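Long-range contact in 2-hydroxyisobutanoyl-CoA mutase large subunit (Aquincola tertiaricarbonis, PDB 4R3U), which catalyses, together with the small cobalamin-binding subunit HcmB, the interconversion of 2-hydroxyisobutyryl-CoA and (S)-3-hydroxybutyryl-CoA: residues A268-N280 with L316-F328. Numbering follows the deposited sequence.
Sequences AAFTLANLITYVN and LRRCYAKIMKERF
Ile323 O is gripped by two backbone donors, Arg327 N at 2.8 Å and Phe328 N at 3.0 Å, the second closing a wider pi-type turn. The Phe328 ring, its CG anti to the carbonyl carbon, lies against helix 268-280. There Val279 CG1 sits 3.5 Å from the Phe328 ring centroid, only 9° off the normal, in a CH-pi contact, with CG1 anti to the backbone N (chi1 179°), which points this methyl at the ring. Arg327 CD lies over the opposite face, toward the rim, while Asn280 OD1 lies in the ring plane, 3.4 Å from Phe328 CE1, where the C-H edge probably welcomes a partly negative oxygen. An alanine in place of Phe328 is likely to leave Val279 CG1 without its ring face and open a gap beside Ile276.

The two branches of Ile276 part: CG1 goes to Phe328 CZ and Ile323 CG2, and CG2 rests over one face of the Arg327 guanidinium, 3.5 Å from Arg327 NH1. Toward the N-terminal ends, the branched Leu275 lays CD2 against the edge of the Tyr320 ring, 3.5 Å from Tyr320 CD1, and Met324 CG lies over one ring face, toward the rim. Leu272 CD1 touches both Cys319 CB (3.7 Å) and Ile323 CD1. Small Ala268 lets the backbones close in, its CB 3.7 Å from Leu316 CD2.

No hydrogen bond crosses this seam, which is mostly buried apolar packing. The two nearly parallel helices (24°) lie side by side within the TIM-barrel domain; Leu275 also packs on Ile252 of strand 252-253, while Ala268 and Cys319 meet Ile433 and Phe434 of helix 420-442, respectively.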
ATOM      1  N   ALA A 268      17.501 -14.133   8.238  1.00 24.20           N
ATOM      2  CA  ALA A 268      16.860 -15.337   8.763  1.00 23.79           C
ATOM      3  C   ALA A 268      17.861 -16.302   9.404  1.00 26.63           C
ATOM      4  O   ALA A 268      17.716 -16.663  10.577  1.00 26.47           O
ATOM      5  CB  ALA A 268      16.071 -16.042   7.650  1.00 24.23           C
ATOM      6  N   ALA A 269      18.883 -16.705   8.644  1.00 24.28           N
ATOM      7  CA  ALA A 269      19.896 -17.663   9.104  1.00 25.27           C
ATOM      8  C   ALA A 269      20.777 -17.186  10.242  1.00 28.50           C
ATOM      9  O   ALA A 269      21.021 -17.960  11.154  1.00 30.13           O
ATOM     10  CB  ALA A 269      20.744 -18.133   7.938  1.00 27.01           C
ATOM     11  N   PHE A 270      21.245 -15.919  10.217  1.00 24.29           N
ATOM     12  CA  PHE A 270      22.115 -15.393  11.286  1.00 23.30           C
ATOM     13  C   PHE A 270      21.364 -15.199  12.613  1.00 28.39           C
ATOM     14  O   PHE A 270      21.966 -15.373  13.673  1.00 29.65           O
ATOM     15  CB  PHE A 270      22.872 -14.128  10.841  1.00 24.13           C
ATOM     16  CG  PHE A 270      23.760 -14.242   9.610  1.00 24.97           C
ATOM     17  CD1 PHE A 270      24.043 -15.483   9.039  1.00 26.98           C
ATOM     18  CD2 PHE A 270      24.341 -13.115   9.049  1.00 24.95           C
ATOM     19  CE1 PHE A 270      24.865 -15.583   7.924  1.00 27.18           C
ATOM     20  CE2 PHE A 270      25.204 -13.230   7.960  1.00 27.00           C
ATOM     21  CZ  PHE A 270      25.440 -14.458   7.394  1.00 25.07           C
ATOM     22  N   THR A 271      20.043 -14.937  12.548  1.00 23.74           N
ATOM     23  CA  THR A 271      19.185 -14.796  13.720  1.00 23.32           C
ATOM     24  C   THR A 271      18.999 -16.174  14.353  1.00 28.93           C
ATOM     25  O   THR A 271      19.099 -16.309  15.587  1.00 27.41           O
ATOM     26  CB  THR A 271      17.851 -14.123  13.357  1.00 29.68           C
ATOM     27  OG1 THR A 271      18.123 -12.900  12.693  1.00 25.51           O
ATOM     28  CG2 THR A 271      16.989 -13.833  14.580  1.00 28.88           C
ATOM     29  N   LEU A 272      18.757 -17.193  13.511  1.00 27.03           N
ATOM     30  CA  LEU A 272      18.645 -18.564  13.988  1.00 28.29           C
ATOM     31  C   LEU A 272      19.966 -19.076  14.580  1.00 34.39           C
ATOM     32  O   LEU A 272      19.937 -19.749  15.614  1.00 35.34           O
ATOM     33  CB  LEU A 272      18.068 -19.492  12.918  1.00 28.58           C
ATOM     34  CG  LEU A 272      16.584 -19.243  12.602  1.00 31.65           C
ATOM     35  CD1 LEU A 272      16.074 -20.224  11.586  1.00 30.74           C
ATOM     36  CD2 LEU A 272      15.714 -19.276  13.866  1.00 30.80           C
ATOM     37  N   ALA A 273      21.125 -18.658  14.002  1.00 31.16           N
ATOM     38  CA  ALA A 273      22.468 -19.002  14.525  1.00 31.04           C
ATOM     39  C   ALA A 273      22.628 -18.480  15.960  1.00 35.43           C
ATOM     40  O   ALA A 273      23.125 -19.198  16.830  1.00 37.10           O
ATOM     41  CB  ALA A 273      23.554 -18.438  13.615  1.00 30.76           C
ATOM     42  N   ASN A 274      22.148 -17.248  16.205  1.00 31.84           N
ATOM     43  CA  ASN A 274      22.146 -16.568  17.507  1.00 31.83           C
ATOM     44  C   ASN A 274      21.225 -17.275  18.500  1.00 38.47           C
ATOM     45  O   ASN A 274      21.625 -17.480  19.651  1.00 41.32           O
ATOM     46  CB  ASN A 274      21.768 -15.095  17.343  1.00 28.63           C
ATOM     47  CG  ASN A 274      22.896 -14.249  16.781  1.00 40.75           C
ATOM     48  OD1 ASN A 274      24.067 -14.658  16.755  1.00 32.63           O
ATOM     49  ND2 ASN A 274      22.593 -13.013  16.394  1.00 23.86           N
ATOM     50  N   LEU A 275      20.029 -17.712  18.040  1.00 32.17           N
ATOM     51  CA  LEU A 275      19.085 -18.465  18.866  1.00 31.57           C
ATOM     52  C   LEU A 275      19.756 -19.727  19.437  1.00 36.35           C
ATOM     53  O   LEU A 275      19.678 -19.960  20.646  1.00 40.02           O
ATOM     54  CB  LEU A 275      17.808 -18.850  18.076  1.00 30.28           C
ATOM     55  CG  LEU A 275      16.985 -20.018  18.664  1.00 33.50           C
ATOM     56  CD1 LEU A 275      16.124 -19.572  19.838  1.00 31.59           C
ATOM     57  CD2 LEU A 275      16.179 -20.691  17.607  1.00 34.00           C
ATOM     58  N   ILE A 276      20.404 -20.520  18.577  1.00 29.11           N
ATOM     59  CA  ILE A 276      21.074 -21.755  18.973  1.00 29.38           C
ATOM     60  C   ILE A 276      22.089 -21.513  20.111  1.00 35.36           C
ATOM     61  O   ILE A 276      22.049 -22.217  21.120  1.00 35.51           O
ATOM     62  CB  ILE A 276      21.663 -22.482  17.735  1.00 30.83           C
ATOM     63  CG1 ILE A 276      20.525 -23.105  16.900  1.00 28.29           C
ATOM     64  CG2 ILE A 276      22.763 -23.534  18.150  1.00 31.62           C
ATOM     65  CD1 ILE A 276      20.833 -23.227  15.399  1.00 24.92           C
ATOM     66  N   THR A 277      22.924 -20.466  19.972  1.00 33.64           N
ATOM     67  CA  THR A 277      23.932 -20.065  20.958  1.00 33.98           C
ATOM     68  C   THR A 277      23.273 -19.790  22.312  1.00 39.93           C
ATOM     69  O   THR A 277      23.744 -20.301  23.331  1.00 44.15           O
ATOM     70  CB  THR A 277      24.717 -18.873  20.417  1.00 38.81           C
ATOM     71  OG1 THR A 277      25.086 -19.154  19.074  1.00 42.13           O
ATOM     72  CG2 THR A 277      25.952 -18.548  21.231  1.00 37.21           C
ATOM     73  N   TYR A 278      22.170 -19.023  22.309  1.00 34.59           N
ATOM     74  CA  TYR A 278      21.391 -18.630  23.486  1.00 33.43           C
ATOM     75  C   TYR A 278      20.767 -19.807  24.207  1.00 37.53           C
ATOM     76  O   TYR A 278      20.885 -19.891  25.431  1.00 39.89           O
ATOM     77  CB  TYR A 278      20.323 -17.569  23.113  1.00 33.20           C
ATOM     78  CG  TYR A 278      20.868 -16.180  22.797  1.00 32.04           C
ATOM     79  CD1 TYR A 278      21.861 -15.596  23.590  1.00 34.29           C
ATOM     80  CD2 TYR A 278      20.327 -15.416  21.764  1.00 30.52           C
ATOM     81  CE1 TYR A 278      22.339 -14.315  23.327  1.00 33.91           C
ATOM     82  CE2 TYR A 278      20.806 -14.133  21.481  1.00 29.71           C
ATOM     83  CZ  TYR A 278      21.795 -13.576  22.284  1.00 37.12           C
ATOM     84  OH  TYR A 278      22.279 -12.309  22.055  1.00 35.58           O
ATOM     85  N   VAL A 279      20.132 -20.724  23.464  1.00 32.94           N
ATOM     86  CA  VAL A 279      19.482 -21.916  24.008  1.00 33.98           C
ATOM     87  C   VAL A 279      20.498 -22.812  24.697  1.00 38.84           C
ATOM     88  O   VAL A 279      20.230 -23.320  25.799  1.00 39.50           O
ATOM     89  CB  VAL A 279      18.652 -22.686  22.944  1.00 37.98           C
ATOM     90  CG1 VAL A 279      18.008 -23.942  23.548  1.00 39.04           C
ATOM     91  CG2 VAL A 279      17.587 -21.786  22.331  1.00 35.86           C
ATOM     92  N   ASN A 280      21.680 -22.974  24.065  1.00 35.02           N
ATOM     93  CA  ASN A 280      22.793 -23.763  24.616  1.00 35.74           C
ATOM     94  C   ASN A 280      23.297 -23.168  25.940  1.00 41.18           C
ATOM     95  O   ASN A 280      23.516 -23.910  26.897  1.00 42.30           O
ATOM     96  CB  ASN A 280      23.936 -23.870  23.607  1.00 34.64           C
ATOM     97  CG  ASN A 280      23.660 -24.761  22.413  1.00 54.20           C
ATOM     98  OD1 ASN A 280      22.974 -25.778  22.493  1.00 48.53           O
ATOM     99  ND2 ASN A 280      24.253 -24.432  21.280  1.00 46.82           N
ATOM    100  N   LEU A 316      11.088 -19.099   8.452  1.00 25.47           N
ATOM    101  CA  LEU A 316      11.637 -18.887   9.803  1.00 25.12           C
ATOM    102  C   LEU A 316      10.848 -19.664  10.840  1.00 31.37           C
ATOM    103  O   LEU A 316      11.446 -20.342  11.667  1.00 33.36           O
ATOM    104  CB  LEU A 316      11.626 -17.385  10.163  1.00 23.57           C
ATOM    105  CG  LEU A 316      12.825 -16.593   9.679  1.00 25.36           C
ATOM    106  CD1 LEU A 316      12.493 -15.126   9.574  1.00 22.80           C
ATOM    107  CD2 LEU A 316      14.029 -16.840  10.569  1.00 26.67           C
ATOM    108  N   ARG A 317       9.498 -19.596  10.783  1.00 27.44           N
ATOM    109  CA  ARG A 317       8.619 -20.312  11.708  1.00 26.17           C
ATOM    110  C   ARG A 317       8.810 -21.806  11.620  1.00 31.77           C
ATOM    111  O   ARG A 317       8.809 -22.466  12.664  1.00 34.13           O
ATOM    112  CB  ARG A 317       7.152 -19.953  11.472  1.00 23.73           C
ATOM    113  CG  ARG A 317       6.677 -18.762  12.295  1.00 20.87           C
ATOM    114  CD  ARG A 317       5.168 -18.730  12.467  1.00 18.23           C
ATOM    115  NE  ARG A 317       4.494 -18.602  11.174  1.00 30.88           N
ATOM    116  CZ  ARG A 317       4.142 -17.450  10.613  1.00 38.21           C
ATOM    117  NH1 ARG A 317       4.316 -16.307  11.263  1.00 28.80           N
ATOM    118  NH2 ARG A 317       3.582 -17.434   9.416  1.00 24.26           N
ATOM    119  N   ARG A 318       8.973 -22.348  10.380  1.00 27.31           N
ATOM    120  CA  ARG A 318       9.163 -23.785  10.125  1.00 27.94           C
ATOM    121  C   ARG A 318      10.519 -24.268  10.634  1.00 32.29           C
ATOM    122  O   ARG A 318      10.585 -25.300  11.300  1.00 32.83           O
ATOM    123  CB  ARG A 318       8.974 -24.120   8.629  1.00 28.10           C
ATOM    124  CG  ARG A 318       9.014 -25.624   8.312  1.00 36.48           C
ATOM    125  CD  ARG A 318       8.164 -25.954   7.118  1.00 32.67           C
ATOM    126  NE  ARG A 318       8.897 -25.802   5.869  1.00 25.12           N
ATOM    127  CZ  ARG A 318       8.340 -25.602   4.679  1.00 39.82           C
ATOM    128  NH1 ARG A 318       9.095 -25.534   3.595  1.00 38.84           N
ATOM    129  NH2 ARG A 318       7.025 -25.476   4.561  1.00 22.53           N
ATOM    130  N   CYS A 319      11.594 -23.513  10.317  1.00 29.40           N
ATOM    131  CA  CYS A 319      12.981 -23.775  10.722  1.00 28.78           C
ATOM    132  C   CYS A 319      13.102 -23.773  12.242  1.00 31.73           C
ATOM    133  O   CYS A 319      13.667 -24.705  12.823  1.00 31.29           O
ATOM    134  CB  CYS A 319      13.925 -22.761  10.079  1.00 27.43           C
ATOM    135  SG  CYS A 319      14.096 -22.937   8.286  1.00 31.09           S
ATOM    136  N   TYR A 320      12.506 -22.753  12.877  1.00 28.07           N
ATOM    137  CA  TYR A 320      12.473 -22.600  14.319  1.00 29.34           C
ATOM    138  C   TYR A 320      11.798 -23.787  14.990  1.00 36.68           C
ATOM    139  O   TYR A 320      12.360 -24.317  15.949  1.00 38.91           O
ATOM    140  CB  TYR A 320      11.760 -21.296  14.710  1.00 29.37           C
ATOM    141  CG  TYR A 320      11.606 -21.130  16.209  1.00 28.66           C
ATOM    142  CD1 TYR A 320      12.698 -20.809  17.012  1.00 29.76           C
ATOM    143  CD2 TYR A 320      10.368 -21.303  16.826  1.00 27.79           C
ATOM    144  CE1 TYR A 320      12.562 -20.643  18.391  1.00 27.81           C
ATOM    145  CE2 TYR A 320      10.219 -21.140  18.199  1.00 28.22           C
ATOM    146  CZ  TYR A 320      11.321 -20.813  18.977  1.00 32.93           C
ATOM    147  OH  TYR A 320      11.182 -20.657  20.328  1.00 31.10           O
ATOM    148  N   ALA A 321      10.599 -24.203  14.493  1.00 33.56           N
ATOM    149  CA  ALA A 321       9.872 -25.358  15.036  1.00 34.41           C
ATOM    150  C   ALA A 321      10.745 -26.615  15.002  1.00 38.67           C
ATOM    151  O   ALA A 321      10.901 -27.278  16.042  1.00 37.30           O
ATOM    152  CB  ALA A 321       8.598 -25.595  14.263  1.00 34.64           C
ATOM    153  N   LYS A 322      11.360 -26.894  13.813  1.00 33.51           N
ATOM    154  CA  LYS A 322      12.207 -28.058  13.577  1.00 33.47           C
ATOM    155  C   LYS A 322      13.427 -28.099  14.487  1.00 36.54           C
ATOM    156  O   LYS A 322      13.745 -29.162  15.006  1.00 35.47           O
ATOM    157  CB  LYS A 322      12.576 -28.179  12.088  1.00 34.34           C
ATOM    158  CG  LYS A 322      11.394 -28.602  11.233  1.00 36.95           C
ATOM    159  CD  LYS A 322      11.666 -28.579   9.734  1.00 39.17           C
ATOM    160  CE  LYS A 322      10.516 -29.245   9.005  1.00 32.68           C
ATOM    161  NZ  LYS A 322      10.805 -29.454   7.562  1.00 40.86           N
ATOM    162  N   ILE A 323      14.074 -26.934  14.709  1.00 33.55           N
ATOM    163  CA  ILE A 323      15.277 -26.781  15.552  1.00 32.61           C
ATOM    164  C   ILE A 323      14.937 -27.096  17.006  1.00 36.45           C
ATOM    165  O   ILE A 323      15.612 -27.910  17.630  1.00 36.85           O
ATOM    166  CB  ILE A 323      15.904 -25.363  15.385  1.00 33.67           C
ATOM    167  CG1 ILE A 323      16.515 -25.168  13.972  1.00 33.64           C
ATOM    168  CG2 ILE A 323      16.934 -25.061  16.466  1.00 33.66           C
ATOM    169  CD1 ILE A 323      16.753 -23.613  13.592  1.00 33.29           C
ATOM    170  N   MET A 324      13.885 -26.450  17.534  1.00 33.17           N
ATOM    171  CA  MET A 324      13.408 -26.611  18.907  1.00 33.76           C
ATOM    172  C   MET A 324      12.987 -28.049  19.225  1.00 37.99           C
ATOM    173  O   MET A 324      13.429 -28.602  20.240  1.00 38.75           O
ATOM    174  CB  MET A 324      12.298 -25.584  19.218  1.00 35.49           C
ATOM    175  CG  MET A 324      12.766 -24.126  19.106  1.00 37.84           C
ATOM    176  SD  MET A 324      14.360 -23.707  19.910  1.00 42.43           S
ATOM    177  CE  MET A 324      13.857 -23.577  21.536  1.00 39.33           C
ATOM    178  N   LYS A 325      12.225 -28.683  18.316  1.00 34.35           N
ATOM    179  CA  LYS A 325      11.797 -30.066  18.463  1.00 36.45           C
ATOM    180  C   LYS A 325      12.937 -31.045  18.264  1.00 41.67           C
ATOM    181  O   LYS A 325      13.206 -31.842  19.164  1.00 42.54           O
ATOM    182  CB  LYS A 325      10.634 -30.413  17.505  1.00 39.86           C
ATOM    183  CG  LYS A 325       9.990 -31.771  17.818  1.00 49.31           C
ATOM    184  CD  LYS A 325       9.265 -32.379  16.624  1.00 55.89           C
ATOM    185  CE  LYS A 325       8.158 -33.272  17.088  1.00 66.23           C
ATOM    186  NZ  LYS A 325       7.132 -33.459  16.030  1.00 74.34           N
ATOM    187  N   GLU A 326      13.574 -31.024  17.070  1.00 37.78           N
ATOM    188  CA  GLU A 326      14.613 -31.985  16.699  1.00 38.28           C
ATOM    189  C   GLU A 326      15.950 -31.800  17.356  1.00 46.09           C
ATOM    190  O   GLU A 326      16.529 -32.792  17.820  1.00 48.76           O
ATOM    191  CB  GLU A 326      14.746 -32.145  15.177  1.00 38.97           C
ATOM    192  CG  GLU A 326      13.466 -32.571  14.458  1.00 47.75           C
ATOM    193  CD  GLU A 326      12.789 -33.899  14.775  1.00 66.32           C
ATOM    194  OE1 GLU A 326      13.501 -34.884  15.086  1.00 63.07           O
ATOM    195  OE2 GLU A 326      11.546 -33.972  14.629  1.00 62.44           O
ATOM    196  N   ARG A 327      16.451 -30.552  17.414  1.00 41.61           N
ATOM    197  CA  ARG A 327      17.761 -30.265  17.989  1.00 41.32           C
ATOM    198  C   ARG A 327      17.728 -30.060  19.510  1.00 45.45           C
ATOM    199  O   ARG A 327      18.660 -30.467  20.194  1.00 46.07           O
ATOM    200  CB  ARG A 327      18.399 -29.062  17.268  1.00 39.49           C
ATOM    201  CG  ARG A 327      19.859 -28.806  17.637  1.00 43.24           C
ATOM    202  CD  ARG A 327      20.235 -27.355  17.419  1.00 46.34           C
ATOM    203  NE  ARG A 327      21.626 -27.137  17.790  1.00 56.67           N
ATOM    204  CZ  ARG A 327      22.603 -26.964  16.909  1.00 64.84           C
ATOM    205  NH1 ARG A 327      23.845 -26.804  17.317  1.00 47.99           N
ATOM    206  NH2 ARG A 327      22.328 -26.861  15.614  1.00 56.79           N
ATOM    207  N   PHE A 328      16.700 -29.397  20.036  1.00 40.21           N
ATOM    208  CA  PHE A 328      16.684 -29.158  21.469  1.00 38.95           C
ATOM    209  C   PHE A 328      15.848 -30.132  22.284  1.00 43.00           C
ATOM    210  O   PHE A 328      15.986 -30.179  23.510  1.00 42.77           O
ATOM    211  CB  PHE A 328      16.442 -27.671  21.802  1.00 38.58           C
ATOM    212  CG  PHE A 328      17.544 -26.783  21.259  1.00 38.34           C
ATOM    213  CD1 PHE A 328      18.856 -26.895  21.731  1.00 42.39           C
ATOM    214  CD2 PHE A 328      17.286 -25.866  20.248  1.00 37.86           C
ATOM    215  CE1 PHE A 328      19.882 -26.087  21.211  1.00 42.19           C
ATOM    216  CE2 PHE A 328      18.309 -25.046  19.736  1.00 39.52           C
ATOM    217  CZ  PHE A 328      19.594 -25.159  20.223  1.00 38.82           C
TER